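ErfK/YbiS/YcfS/YnhG family protein (Xylanimonas cellulosilytica, PDB 4LPQ) probably acts as a peptidoglycan L,D-transpeptidase in cell-wall synthesis, its catalytic domain preceded here by a small helical domain of the putative peptidoglycan-binding family. Local coordinates at residues A48-A51 with F52-A55; Y41-A44 with T45-V49; Q67-A70 with A71-A74; L23-R26 with L27-L30. One frame throughout, in Å; residues are numbered along the deposited sequence.

In the fold
All four contacts are local, each within one continuous stretch, contact 2 including the loop that leads into helix 43-56, and all lie in the putative peptidoglycan-binding domain that precedes the L,D-transpeptidase domain. Along the chain contact 4 (helix 18-30) comes first, then contact 2 and contact 1, which share A48 and V49 on helix 43-56, and last contact 3 (helix 66-74). Centres of contacts 1, 3 and 4 are 11 to 12 Å apart; L23, L27, V49, F52 and L72 pack between the three helices. Contacts 2 and 3 are about 17 Å apart between centres and do not touch. Helix 43-56 also faces the catalytic domain, K54 bonding to N110, so it lies at the boundary of the two domains.

Contact 1 (A48-A51 with F52-A55); sequences AVWA and FQKA
Four backbone hydrogen bonds tie A48-A51 to F52-A55, each running from an amide to the carbonyl four residues earlier. Q53 N to V49 O measures 2.9 Å and is almost straight at 174°; the bonds of F52 to A48 and of A55 to A51 are more bent.

Side-chain packing follows the backbone bonds. V49 and Q53 run alongside each other, and V49 CG1 touches Q53 CD at 4.1 Å. With chi1 near 176°, CG1 of V49 stands anti to the backbone N, which leans it toward the glutamine one turn on. Q53 OE1 sits at the edge of the W50 ring, 4.1 Å from W50 CD1, the ring and amide planes only 19° apart. K54 starts its extended chain over the backbone, its CG 3.1 Å from W50 O.

The polar ends find their partners beyond this turn. Q53, though buried, bonds through OE1 to G62 and through NE2 to D61 and T68, while K54 NZ is gripped by N110 and the carbonyl of Q95. F52 meets Y32 edge-to-face and packs against L27 and L72, and A48 CB packs on L27 of helix 18-30, where a small side chain fits. This is a regular alpha-helical turn in the second helix of a three-helix peptidoglycan-binding-type domain, with one flank in the core and K54 reaching the catalytic domain.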
ATOM      1  N   ALA A  48       1.531  -7.111   3.299  1.00 11.85           N
ATOM      2  CA  ALA A  48       0.136  -7.540   3.101  1.00 12.00           C
ATOM      3  C   ALA A  48      -0.674  -7.544   4.377  1.00 11.59           C
ATOM      4  O   ALA A  48      -1.837  -7.165   4.416  1.00 12.08           O
ATOM      5  CB  ALA A  48       0.089  -8.918   2.461  1.00 12.47           C
ATOM      6  N   VAL A  49      -0.042  -8.024   5.493  1.00 10.93           N
ATOM      7  CA  VAL A  49      -0.729  -7.958   6.790  1.00 10.95           C
ATOM      8  C   VAL A  49      -1.066  -6.558   7.233  1.00 10.91           C
ATOM      9  O   VAL A  49      -2.140  -6.288   7.733  1.00 11.21           O
ATOM     10  CB  VAL A  49       0.034  -8.752   7.884  1.00 11.79           C
ATOM     11  CG1 VAL A  49      -0.600  -8.624   9.258  1.00 13.03           C
ATOM     12  CG2 VAL A  49       0.118 -10.238   7.509  1.00 12.21           C
ATOM     13  N   TRP A  50      -0.094  -5.661   7.081  1.00 11.16           N
ATOM     14  CA  TRP A  50      -0.332  -4.255   7.408  1.00 11.46           C
ATOM     15  C   TRP A  50      -1.454  -3.701   6.565  1.00 10.96           C
ATOM     16  O   TRP A  50      -2.320  -3.008   7.048  1.00 12.02           O
ATOM     17  CB  TRP A  50       0.916  -3.465   7.231  1.00 10.99           C
ATOM     18  CG  TRP A  50       1.957  -3.629   8.327  1.00 11.59           C
ATOM     19  CD1 TRP A  50       1.787  -4.127   9.579  1.00 11.32           C
ATOM     20  CD2 TRP A  50       3.331  -3.248   8.258  1.00 10.36           C
ATOM     21  NE1 TRP A  50       2.949  -4.045  10.313  1.00 11.57           N
ATOM     22  CE2 TRP A  50       3.940  -3.512   9.540  1.00 11.59           C
ATOM     23  CE3 TRP A  50       4.106  -2.686   7.277  1.00 11.47           C
ATOM     24  CZ2 TRP A  50       5.272  -3.275   9.785  1.00 12.39           C
ATOM     25  CZ3 TRP A  50       5.431  -2.421   7.512  1.00 13.24           C
ATOM     26  CH2 TRP A  50       6.001  -2.705   8.752  1.00 13.03           C
ATOM     27  N   ALA A  51      -1.475  -4.028   5.245  1.00 11.77           N
ATOM     28  CA  ALA A  51      -2.582  -3.563   4.399  1.00 11.21           C
ATOM     29  C   ALA A  51      -3.898  -4.058   4.904  1.00 11.71           C
ATOM     30  O   ALA A  51      -4.898  -3.361   4.889  1.00 11.44           O
ATOM     31  CB  ALA A  51      -2.361  -4.014   3.011  1.00 12.37           C
ATOM     32  N   PHE A  52      -3.934  -5.322   5.338  1.00 11.00           N
ATOM     33  CA  PHE A  52      -5.157  -5.905   5.840  1.00 10.58           C
ATOM     34  C   PHE A  52      -5.654  -5.250   7.101  1.00 10.57           C
ATOM     35  O   PHE A  52      -6.805  -4.890   7.259  1.00 11.43           O
ATOM     36  CB  PHE A  52      -4.975  -7.401   6.054  1.00 10.74           C
ATOM     37  CG  PHE A  52      -6.275  -8.049   6.480  1.00 10.80           C
ATOM     38  CD1 PHE A  52      -7.249  -8.323   5.556  1.00 12.08           C
ATOM     39  CD2 PHE A  52      -6.563  -8.260   7.792  1.00 13.36           C
ATOM     40  CE1 PHE A  52      -8.492  -8.726   5.934  1.00 12.38           C
ATOM     41  CE2 PHE A  52      -7.825  -8.728   8.189  1.00 12.36           C
ATOM     42  CZ  PHE A  52      -8.827  -8.933   7.249  1.00 12.71           C
ATOM     43  N   GLN A  53      -4.743  -5.121   8.073  1.00 10.47           N
ATOM     44  CA  GLN A  53      -5.087  -4.469   9.349  1.00 11.27           C
ATOM     45  C   GLN A  53      -5.535  -3.045   9.097  1.00 10.79           C
ATOM     46  O   GLN A  53      -6.514  -2.596   9.701  1.00 12.21           O
ATOM     47  CB  GLN A  53      -3.970  -4.549  10.389  1.00 11.11           C
ATOM     48  CG  GLN A  53      -3.656  -5.955  10.842  1.00 11.73           C
ATOM     49  CD  GLN A  53      -2.541  -6.052  11.784  1.00 12.20           C
ATOM     50  OE1 GLN A  53      -1.503  -5.418  11.648  1.00 12.98           O
ATOM     51  NE2 GLN A  53      -2.760  -6.916  12.777  1.00 13.34           N
ATOM     52  N   LYS A  54      -4.800  -2.302   8.272  1.00 10.95           N
ATOM     53  CA  LYS A  54      -5.267  -0.968   7.884  1.00 11.67           C
ATOM     54  C   LYS A  54      -6.672  -0.943   7.287  1.00 11.36           C
ATOM     55  O   LYS A  54      -7.512  -0.163   7.686  1.00 12.99           O
ATOM     56  CB  LYS A  54      -4.285  -0.378   6.863  1.00 11.21           C
ATOM     57  CG  LYS A  54      -2.931   0.036   7.458  1.00 11.12           C
ATOM     58  CD  LYS A  54      -1.936   0.410   6.395  1.00 11.30           C
ATOM     59  CE  LYS A  54      -0.763   1.175   6.896  1.00 11.72           C
ATOM     60  NZ  LYS A  54       0.059   1.675   5.725  1.00 11.95           N
ATOM     61  N   ALA A  55      -6.911  -1.826   6.329  1.00 11.70           N
ATOM     62  CA  ALA A  55      -8.162  -1.830   5.641  1.00 12.12           C
ATOM     63  C   ALA A  55      -9.317  -2.073   6.642  1.00 12.95           C
ATOM     64  O   ALA A  55     -10.371  -1.480   6.597  1.00 13.53           O
ATOM     65  CB  ALA A  55      -8.148  -2.867   4.563  1.00 12.83           C
TER

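Contact 2 (Y41-A44 with T45-V49); sequences YGWA and TQQAV
G42 O accepts the amide of Q46 at 2.9 Å and so makes the first bond of helix 43-56. The bonds from Q47 N to W43 O and from A48 N to A44 O, the latter 3.3 Å, are longer. Y41 OH and Q46 NE2 approach to 2.9 Å at the edge of the tyrosine ring and in its plane, with ring and amide turned 73° apart. A water joins the same two side chains, donating to Q46 OE1 at 3.1 Å and lying 3.2 Å from Y41 OH. Q46 can reach back because its chain bends at chi2 (73°).

This is the N-terminal start of a helix, with G42 at the N-cap position; the G42 backbone is still extended before the helical turn begins. Y41 anchors the incoming loop through backbone bonds with G14 and S15, and T45 OG1 is held by Q24 of helix 18-30.

The methyl T45 CG2, anti to its backbone N, lies over one face of the Y41 ring in a CH-pi contact, 3.7 Å from the centroid; threonine thus serves both a polar and an apolar neighbour. V49 closes on the phenol end of Y41 roughly at right angles, its CB 3.4 Å from Y41 OH. On the flank toward the catalytic domain, Q47 CG lies over the six-membered ring of W43, 3.9 Å from its centroid, and both side chains also touch I172.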
ATOM      1  N   TYR A  41       6.810 -15.870   7.105  1.00 14.30           N
ATOM      2  CA  TYR A  41       6.319 -14.496   7.258  1.00 13.85           C
ATOM      3  C   TYR A  41       7.510 -13.537   7.265  1.00 13.42           C
ATOM      4  O   TYR A  41       8.107 -13.251   8.306  1.00 14.46           O
ATOM      5  CB  TYR A  41       5.470 -14.404   8.477  1.00 14.15           C
ATOM      6  CG  TYR A  41       4.694 -13.142   8.727  1.00 12.33           C
ATOM      7  CD1 TYR A  41       5.160 -11.902   8.354  1.00 13.03           C
ATOM      8  CD2 TYR A  41       3.465 -13.184   9.383  1.00 13.49           C
ATOM      9  CE1 TYR A  41       4.513 -10.733   8.734  1.00 13.01           C
ATOM     10  CE2 TYR A  41       2.784 -12.053   9.771  1.00 13.47           C
ATOM     11  CZ  TYR A  41       3.306 -10.828   9.426  1.00 13.09           C
ATOM     12  OH  TYR A  41       2.667  -9.652   9.793  1.00 14.98           O
ATOM     13  N   GLY A  42       7.867 -13.082   6.062  1.00 12.47           N
ATOM     14  CA  GLY A  42       8.864 -12.115   5.827  1.00 12.64           C
ATOM     15  C   GLY A  42       8.371 -10.753   5.478  1.00 12.14           C
ATOM     16  O   GLY A  42       7.225 -10.398   5.803  1.00 12.78           O
ATOM     17  N   TRP A  43       9.228  -9.951   4.854  1.00 12.88           N
ATOM     18  CA  TRP A  43       8.903  -8.577   4.543  1.00 12.50           C
ATOM     19  C   TRP A  43       7.677  -8.393   3.679  1.00 12.76           C
ATOM     20  O   TRP A  43       6.857  -7.478   3.889  1.00 13.74           O
ATOM     21  CB  TRP A  43      10.135  -7.883   3.955  1.00 14.21           C
ATOM     22  CG  TRP A  43      10.128  -6.434   3.860  1.00 13.80           C
ATOM     23  CD1 TRP A  43      10.710  -5.546   4.692  1.00 13.32           C
ATOM     24  CD2 TRP A  43       9.597  -5.664   2.777  1.00 13.45           C
ATOM     25  NE1 TRP A  43      10.503  -4.248   4.269  1.00 14.04           N
ATOM     26  CE2 TRP A  43       9.832  -4.309   3.071  1.00 13.53           C
ATOM     27  CE3 TRP A  43       8.886  -5.981   1.604  1.00 13.36           C
ATOM     28  CZ2 TRP A  43       9.412  -3.273   2.265  1.00 14.15           C
ATOM     29  CZ3 TRP A  43       8.506  -4.922   0.756  1.00 13.60           C
ATOM     30  CH2 TRP A  43       8.742  -3.601   1.134  1.00 14.55           C
ATOM     31  N   ALA A  44       7.586  -9.246   2.630  1.00 13.10           N
ATOM     32  CA  ALA A  44       6.487  -9.136   1.697  1.00 12.65           C
ATOM     33  C   ALA A  44       5.147  -9.456   2.371  1.00 13.22           C
ATOM     34  O   ALA A  44       4.129  -8.788   2.175  1.00 13.97           O
ATOM     35  CB  ALA A  44       6.733 -10.031   0.503  1.00 15.13           C
ATOM     36  N   THR A  45       5.176 -10.472   3.213  1.00 12.97           N
ATOM     37  CA  THR A  45       4.002 -10.811   3.965  1.00 11.94           C
ATOM     38  C   THR A  45       3.608  -9.712   4.936  1.00 10.98           C
ATOM     39  O   THR A  45       2.438  -9.382   5.122  1.00 12.91           O
ATOM     40  CB  THR A  45       4.177 -12.176   4.718  1.00 13.58           C
ATOM     41  OG1 THR A  45       4.378 -13.201   3.772  1.00 15.15           O
ATOM     42  CG2 THR A  45       2.971 -12.530   5.559  1.00 12.90           C
ATOM     43  N   GLN A  46       4.632  -9.061   5.525  1.00 12.18           N
ATOM     44  CA  GLN A  46       4.368  -7.934   6.401  1.00 11.34           C
ATOM     45  C   GLN A  46       3.593  -6.860   5.716  1.00 11.35           C
ATOM     46  O   GLN A  46       2.661  -6.268   6.303  1.00 11.36           O
ATOM     47  CB  GLN A  46       5.700  -7.401   6.970  1.00 13.13           C
ATOM     48  CG  GLN A  46       5.545  -6.284   7.966  1.00 16.49           C
ATOM     49  CD  GLN A  46       5.024  -6.857   9.201  1.00 19.94           C
ATOM     50  OE1 GLN A  46       5.747  -7.130  10.100  1.00 27.38           O
ATOM     51  NE2 GLN A  46       3.713  -7.013   9.266  1.00 23.35           N
ATOM     52  N   GLN A  47       3.970  -6.507   4.504  1.00 12.06           N
ATOM     53  CA  GLN A  47       3.258  -5.478   3.763  1.00 12.03           C
ATOM     54  C   GLN A  47       1.769  -5.841   3.611  1.00 10.65           C
ATOM     55  O   GLN A  47       0.904  -5.006   3.784  1.00 12.41           O
ATOM     56  CB  GLN A  47       3.887  -5.235   2.390  1.00 11.72           C
ATOM     57  CG  GLN A  47       5.276  -4.604   2.438  1.00 11.64           C
ATOM     58  CD  GLN A  47       5.190  -3.173   2.909  1.00 11.85           C
ATOM     59  OE1 GLN A  47       5.823  -2.819   4.015  1.00 15.80           O
ATOM     60  NE2 GLN A  47       4.530  -2.381   2.215  1.00  9.61           N
ATOM     61  N   ALA A  48       1.531  -7.111   3.299  1.00 11.85           N
ATOM     62  CA  ALA A  48       0.136  -7.540   3.101  1.00 12.00           C
ATOM     63  C   ALA A  48      -0.674  -7.544   4.377  1.00 11.59           C
ATOM     64  O   ALA A  48      -1.837  -7.165   4.416  1.00 12.08           O
ATOM     65  CB  ALA A  48       0.089  -8.918   2.461  1.00 12.47           C
ATOM     66  N   VAL A  49      -0.042  -8.024   5.493  1.00 10.93           N
ATOM     67  CA  VAL A  49      -0.729  -7.958   6.790  1.00 10.95           C
ATOM     68  C   VAL A  49      -1.066  -6.558   7.233  1.00 10.91           C
ATOM     69  O   VAL A  49      -2.140  -6.288   7.733  1.00 11.21           O
ATOM     70  CB  VAL A  49       0.034  -8.752   7.884  1.00 11.79           C
ATOM     71  CG1 VAL A  49      -0.600  -8.624   9.258  1.00 13.03           C
ATOM     72  CG2 VAL A  49       0.118 -10.238   7.509  1.00 12.21           C
TER
HETATM   73  O   HOH W   1       4.546  -8.955  12.263  1.00 25.31           O

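Contact 3 (Q67-A70 with A71-A74)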
ATOM      1  N   GLN A  67      -8.599 -10.854  16.957  1.00 11.95           N
ATOM      2  CA  GLN A  67      -9.391  -9.884  16.231  1.00 13.32           C
ATOM      3  C   GLN A  67      -9.071  -9.841  14.749  1.00 10.95           C
ATOM      4  O   GLN A  67      -9.985  -9.731  13.908  1.00 12.34           O
ATOM      5  CB  GLN A  67      -9.250  -8.545  16.892  1.00 13.10           C
ATOM      6  CG  GLN A  67     -10.205  -7.475  16.371  1.00 13.28           C
ATOM      7  CD  GLN A  67     -10.040  -6.125  16.991  1.00 15.10           C
ATOM      8  OE1 GLN A  67      -8.987  -5.762  17.440  1.00 19.37           O
ATOM      9  NE2 GLN A  67     -11.100  -5.362  16.943  1.00 18.26           N
ATOM     10  N   THR A  68      -7.776  -9.863  14.427  1.00 11.62           N
ATOM     11  CA  THR A  68      -7.386  -9.911  13.022  1.00 10.90           C
ATOM     12  C   THR A  68      -7.875 -11.157  12.328  1.00 11.31           C
ATOM     13  O   THR A  68      -8.395 -11.106  11.209  1.00 12.10           O
ATOM     14  CB  THR A  68      -5.857  -9.660  12.860  1.00 12.06           C
ATOM     15  OG1 THR A  68      -5.495  -8.405  13.381  1.00 12.72           O
ATOM     16  CG2 THR A  68      -5.463  -9.706  11.404  1.00 11.94           C
ATOM     17  N   GLN A  69      -7.792 -12.287  13.012  1.00 12.83           N
ATOM     18  CA  GLN A  69      -8.278 -13.535  12.459  1.00 12.93           C
ATOM     19  C   GLN A  69      -9.776 -13.453  12.186  1.00 13.07           C
ATOM     20  O   GLN A  69     -10.231 -13.947  11.176  1.00 13.64           O
ATOM     21  CB  GLN A  69      -7.960 -14.694  13.419  1.00 13.99           C
ATOM     22  CG  GLN A  69      -8.422 -16.014  12.917  1.00 16.48           C
ATOM     23  CD  GLN A  69      -7.589 -16.450  11.749  1.00 20.89           C
ATOM     24  OE1 GLN A  69      -6.371 -16.351  11.757  1.00 28.35           O
ATOM     25  NE2 GLN A  69      -8.262 -16.968  10.741  1.00 21.22           N
ATOM     26  N   ALA A  70     -10.532 -12.833  13.091  1.00 12.75           N
ATOM     27  CA  ALA A  70     -11.935 -12.684  12.854  1.00 13.82           C
ATOM     28  C   ALA A  70     -12.240 -11.912  11.584  1.00 13.23           C
ATOM     29  O   ALA A  70     -13.138 -12.256  10.813  1.00 14.85           O
ATOM     30  CB  ALA A  70     -12.637 -12.065  14.067  1.00 16.93           C
ATOM     31  N   ALA A  71     -11.461 -10.840  11.364  1.00 13.43           N
ATOM     32  CA  ALA A  71     -11.666 -10.034  10.167  1.00 13.64           C
ATOM     33  C   ALA A  71     -11.262 -10.833   8.908  1.00 12.61           C
ATOM     34  O   ALA A  71     -11.898 -10.704   7.843  1.00 13.88           O
ATOM     35  CB  ALA A  71     -10.918  -8.729  10.333  1.00 13.63           C
ATOM     36  N   LEU A  72     -10.195 -11.609   9.000  1.00 12.27           N
ATOM     37  CA  LEU A  72      -9.787 -12.459   7.896  1.00 12.35           C
ATOM     38  C   LEU A  72     -10.905 -13.424   7.530  1.00 13.24           C
ATOM     39  O   LEU A  72     -11.232 -13.643   6.369  1.00 14.58           O
ATOM     40  CB  LEU A  72      -8.492 -13.171   8.229  1.00 12.78           C
ATOM     41  CG  LEU A  72      -7.252 -12.361   8.125  1.00 14.97           C
ATOM     42  CD1 LEU A  72      -6.152 -13.028   8.846  1.00 16.85           C
ATOM     43  CD2 LEU A  72      -6.875 -12.057   6.670  1.00 15.33           C
ATOM     44  N   ASP A  73     -11.461 -14.058   8.568  1.00 13.74           N
ATOM     45  CA  ASP A  73     -12.537 -15.032   8.352  1.00 14.63           C
ATOM     46  C   ASP A  73     -13.774 -14.344   7.758  1.00 14.88           C
ATOM     47  O   ASP A  73     -14.496 -14.984   6.936  1.00 18.20           O
ATOM     48  CB  ASP A  73     -12.904 -15.723   9.625  1.00 15.75           C
ATOM     49  CG  ASP A  73     -11.809 -16.768  10.063  1.00 21.06           C
ATOM     50  OD1 ASP A  73     -10.955 -17.161   9.312  1.00 25.26           O
ATOM     51  OD2 ASP A  73     -11.912 -17.283  11.160  1.00 23.38           O
ATOM     52  N   ALA A  74     -14.042 -13.090   8.173  1.00 14.46           N
ATOM     53  CA  ALA A  74     -15.154 -12.351   7.618  1.00 15.69           C
ATOM     54  C   ALA A  74     -14.862 -11.924   6.134  1.00 17.27           C
ATOM     55  O   ALA A  74     -15.776 -11.536   5.406  1.00 18.11           O
ATOM     56  CB  ALA A  74     -15.459 -11.099   8.428  1.00 17.12           C
TER
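Q69 and D73, one turn apart on the surface of helix 66-74, join their side chains by a hydrogen bond from Q69 NE2 to D73 OD1 of 3.1 Å. Two different conformations bring them together. Q69 sends CG anti to its backbone N (chi1 -180°) and then bends at chi2, 70°, which turns the amide toward the next turn of the helix. D73 instead places CG beside its own backbone N, so its carboxylate leans back over the preceding turn and its CG comes within 3.4 Å of Q69 O. The two flat groups are inclined to one another: OD1 lies close to the amide plane, while the NE2 donor comes from above the carboxylate plane. The bond is bent, with 137° at the hydrogen.

L72 faces the other way. Its CG is turned beside the backbone N, 3.5 Å from T68 O, and CD1 passes T68 CG2 at 4.2 Å before the isobutyl group meets L23 and V64. A71, small, packs against the F52 ring. Amides of A71 to A74 bond to carbonyls of Q67 to A70, L72 N to T68 O at 2.9 Å.

The chemistry implies an amphipathic helix: the amide N-H of Q69 meets the carboxylate of D73 on the solvent side through a bent bond, while apolar groups face the neighbouring helices.

Contact 4 (L23-R26 with L27-L30); sequences LQQR and LMDL
L23 meets L27 one turn on, CD1 to CD1 at 3.8 Å. Its CG stands anti to the backbone N (chi1 167°), which carries CD1 forward along the helix, while L27 turns back beside its own N and lays CG 3.3 Å from L23 O. The branched, apolar pair suits this flank, since both leucines pack on V49. The bond from L27 N to L23 O is nearly straight, at 174°.

Q24 joins the next turn through its carbonyl, which accepts the amide of M28. Its side chain leads the other way, to G39 and D38, and so ties the helix to the following loop. Helix 18-30 is the first of the three helices of this peptidoglycan-binding-type domain and is amphipathic, its leucines turned to the core, with Q25 and D29 on the outer side.

Q25 bends at chi2 and gives NE2 to D29 OD1 at 2.9 Å. The oxygen lies in the amide plane, but the donor arrives from above the carboxylate plane, the two planes standing 44° apart. The selenium of M28, a selenomethionine, lies 3.8 Å from Q25 NE2.

R26 passes across L30 at a slant, and the L30 methyl CD2 lies over one face of the guanidinium, 3.9 Å from R26 NH1. A water accepts from R26 NH1 and donates to D29 OD2 at 2.6 Å, bridging opposite charges that do not touch directly. R26 NH2 bonds to L72 O of helix 66-74, and L30 O takes a bond from R77.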
ATOM      1  N   LEU A  23      -2.487 -18.054   6.166  1.00 15.23           N
ATOM      2  CA  LEU A  23      -2.664 -16.630   6.167  1.00 13.46           C
ATOM      3  C   LEU A  23      -2.285 -16.022   4.821  1.00 14.50           C
ATOM      4  O   LEU A  23      -3.035 -15.188   4.290  1.00 14.27           O
ATOM      5  CB  LEU A  23      -1.743 -16.069   7.246  1.00 14.92           C
ATOM      6  CG  LEU A  23      -1.554 -14.541   7.197  1.00 13.86           C
ATOM      7  CD1 LEU A  23      -2.849 -13.779   7.576  1.00 14.42           C
ATOM      8  CD2 LEU A  23      -0.419 -14.162   8.207  1.00 15.21           C
ATOM      9  N   GLN A  24      -1.152 -16.401   4.271  1.00 14.29           N
ATOM     10  CA  GLN A  24      -0.692 -15.834   3.049  1.00 15.27           C
ATOM     11  C   GLN A  24      -1.700 -16.153   1.943  1.00 15.18           C
ATOM     12  O   GLN A  24      -2.000 -15.287   1.106  1.00 14.59           O
ATOM     13  CB  GLN A  24       0.663 -16.398   2.665  1.00 14.72           C
ATOM     14  CG  GLN A  24       1.746 -15.946   3.614  1.00 13.34           C
ATOM     15  CD  GLN A  24       3.031 -16.767   3.437  1.00 14.53           C
ATOM     16  OE1 GLN A  24       3.010 -17.977   3.165  1.00 16.38           O
ATOM     17  NE2 GLN A  24       4.194 -16.123   3.616  1.00 15.88           N
ATOM     18  N   GLN A  25      -2.194 -17.400   1.896  1.00 15.24           N
ATOM     19  CA  GLN A  25      -3.155 -17.746   0.886  1.00 15.76           C
ATOM     20  C   GLN A  25      -4.473 -16.995   1.018  1.00 16.03           C
ATOM     21  O   GLN A  25      -5.094 -16.597   0.025  1.00 16.78           O
ATOM     22  CB  GLN A  25      -3.359 -19.241   0.815  1.00 18.69           C
ATOM     23  CG  GLN A  25      -4.046 -19.644  -0.441  1.00 21.41           C
ATOM     24  CD  GLN A  25      -3.323 -19.312  -1.724  1.00 26.30           C
ATOM     25  OE1 GLN A  25      -2.164 -19.695  -1.977  1.00 28.17           O
ATOM     26  NE2 GLN A  25      -4.029 -18.558  -2.565  1.00 24.75           N
ATOM     27  N   ARG A  26      -4.934 -16.798   2.251  1.00 14.28           N
ATOM     28  CA  ARG A  26      -6.148 -16.065   2.465  1.00 14.56           C
ATOM     29  C   ARG A  26      -6.038 -14.572   2.048  1.00 12.70           C
ATOM     30  O   ARG A  26      -6.923 -14.039   1.355  1.00 14.23           O
ATOM     31  CB  ARG A  26      -6.532 -16.165   3.933  1.00 15.29           C
ATOM     32  CG  ARG A  26      -7.790 -15.440   4.322  1.00 14.64           C
ATOM     33  CD  ARG A  26      -8.989 -15.978   3.545  1.00 17.64           C
ATOM     34  NE  ARG A  26     -10.202 -15.485   4.145  1.00 17.02           N
ATOM     35  CZ  ARG A  26     -11.399 -15.522   3.564  1.00 15.49           C
ATOM     36  NH1 ARG A  26     -11.524 -16.006   2.323  1.00 19.12           N
ATOM     37  NH2 ARG A  26     -12.497 -15.070   4.159  1.00 17.26           N
ATOM     38  N   LEU A  27      -4.900 -13.956   2.407  1.00 13.10           N
ATOM     39  CA  LEU A  27      -4.616 -12.623   1.941  1.00 13.68           C
ATOM     40  C   LEU A  27      -4.633 -12.535   0.430  1.00 13.30           C
ATOM     41  O   LEU A  27      -5.252 -11.630  -0.158  1.00 14.31           O
ATOM     42  CB  LEU A  27      -3.288 -12.128   2.502  1.00 12.52           C
ATOM     43  CG  LEU A  27      -3.277 -11.861   4.006  1.00 12.82           C
ATOM     44  CD1 LEU A  27      -1.882 -11.756   4.502  1.00 14.98           C
ATOM     45  CD2 LEU A  27      -4.067 -10.593   4.348  1.00 14.85           C
HETATM   46  N   MSE A  28      -3.950 -13.506  -0.177  1.00 14.50           N
HETATM   47  CA  MSE A  28      -3.904 -13.533  -1.663  1.00 16.14           C
HETATM   48  C   MSE A  28      -5.313 -13.615  -2.216  1.00 15.48           C
HETATM   49  O   MSE A  28      -5.687 -12.886  -3.173  1.00 17.82           O
HETATM   50  CB  MSE A  28      -3.019 -14.693  -2.098  1.00 17.12           C
HETATM   51  CG  MSE A  28      -2.686 -14.596  -3.604  1.00 20.16           C
HETATM   52 SE   MSE A  28      -1.646 -16.083  -4.245  0.60 24.50          SE
HETATM   53  CE  MSE A  28      -0.118 -15.896  -3.061  1.00 25.80           C
ATOM     54  N   ASP A  29      -6.103 -14.557  -1.676  1.00 15.62           N
ATOM     55  CA  ASP A  29      -7.473 -14.773  -2.156  1.00 18.36           C
ATOM     56  C   ASP A  29      -8.338 -13.535  -2.050  1.00 16.65           C
ATOM     57  O   ASP A  29      -9.227 -13.261  -2.908  1.00 19.86           O
ATOM     58  CB  ASP A  29      -8.149 -15.932  -1.396  1.00 18.93           C
ATOM     59  CG  ASP A  29      -7.492 -17.297  -1.653  1.00 19.79           C
ATOM     60  OD1 ASP A  29      -6.755 -17.487  -2.636  1.00 23.88           O
ATOM     61  OD2 ASP A  29      -7.888 -18.215  -0.861  1.00 24.13           O
ATOM     62  N   LEU A  30      -8.150 -12.757  -0.983  1.00 14.97           N
ATOM     63  CA  LEU A  30      -8.919 -11.575  -0.733  1.00 14.42           C
ATOM     64  C   LEU A  30      -8.407 -10.347  -1.471  1.00 14.72           C
ATOM     65  O   LEU A  30      -9.049  -9.275  -1.359  1.00 16.07           O
ATOM     66  CB  LEU A  30      -8.984 -11.299   0.756  1.00 14.62           C
ATOM     67  CG  LEU A  30      -9.755 -12.283   1.621  1.00 14.65           C
ATOM     68  CD1 LEU A  30      -9.555 -11.909   3.097  1.00 16.42           C
ATOM     69  CD2 LEU A  30     -11.202 -12.280   1.274  1.00 16.74           C
TER
HETATM   70  O   HOH W   2      -9.993 -17.876   0.690  1.00 26.84           O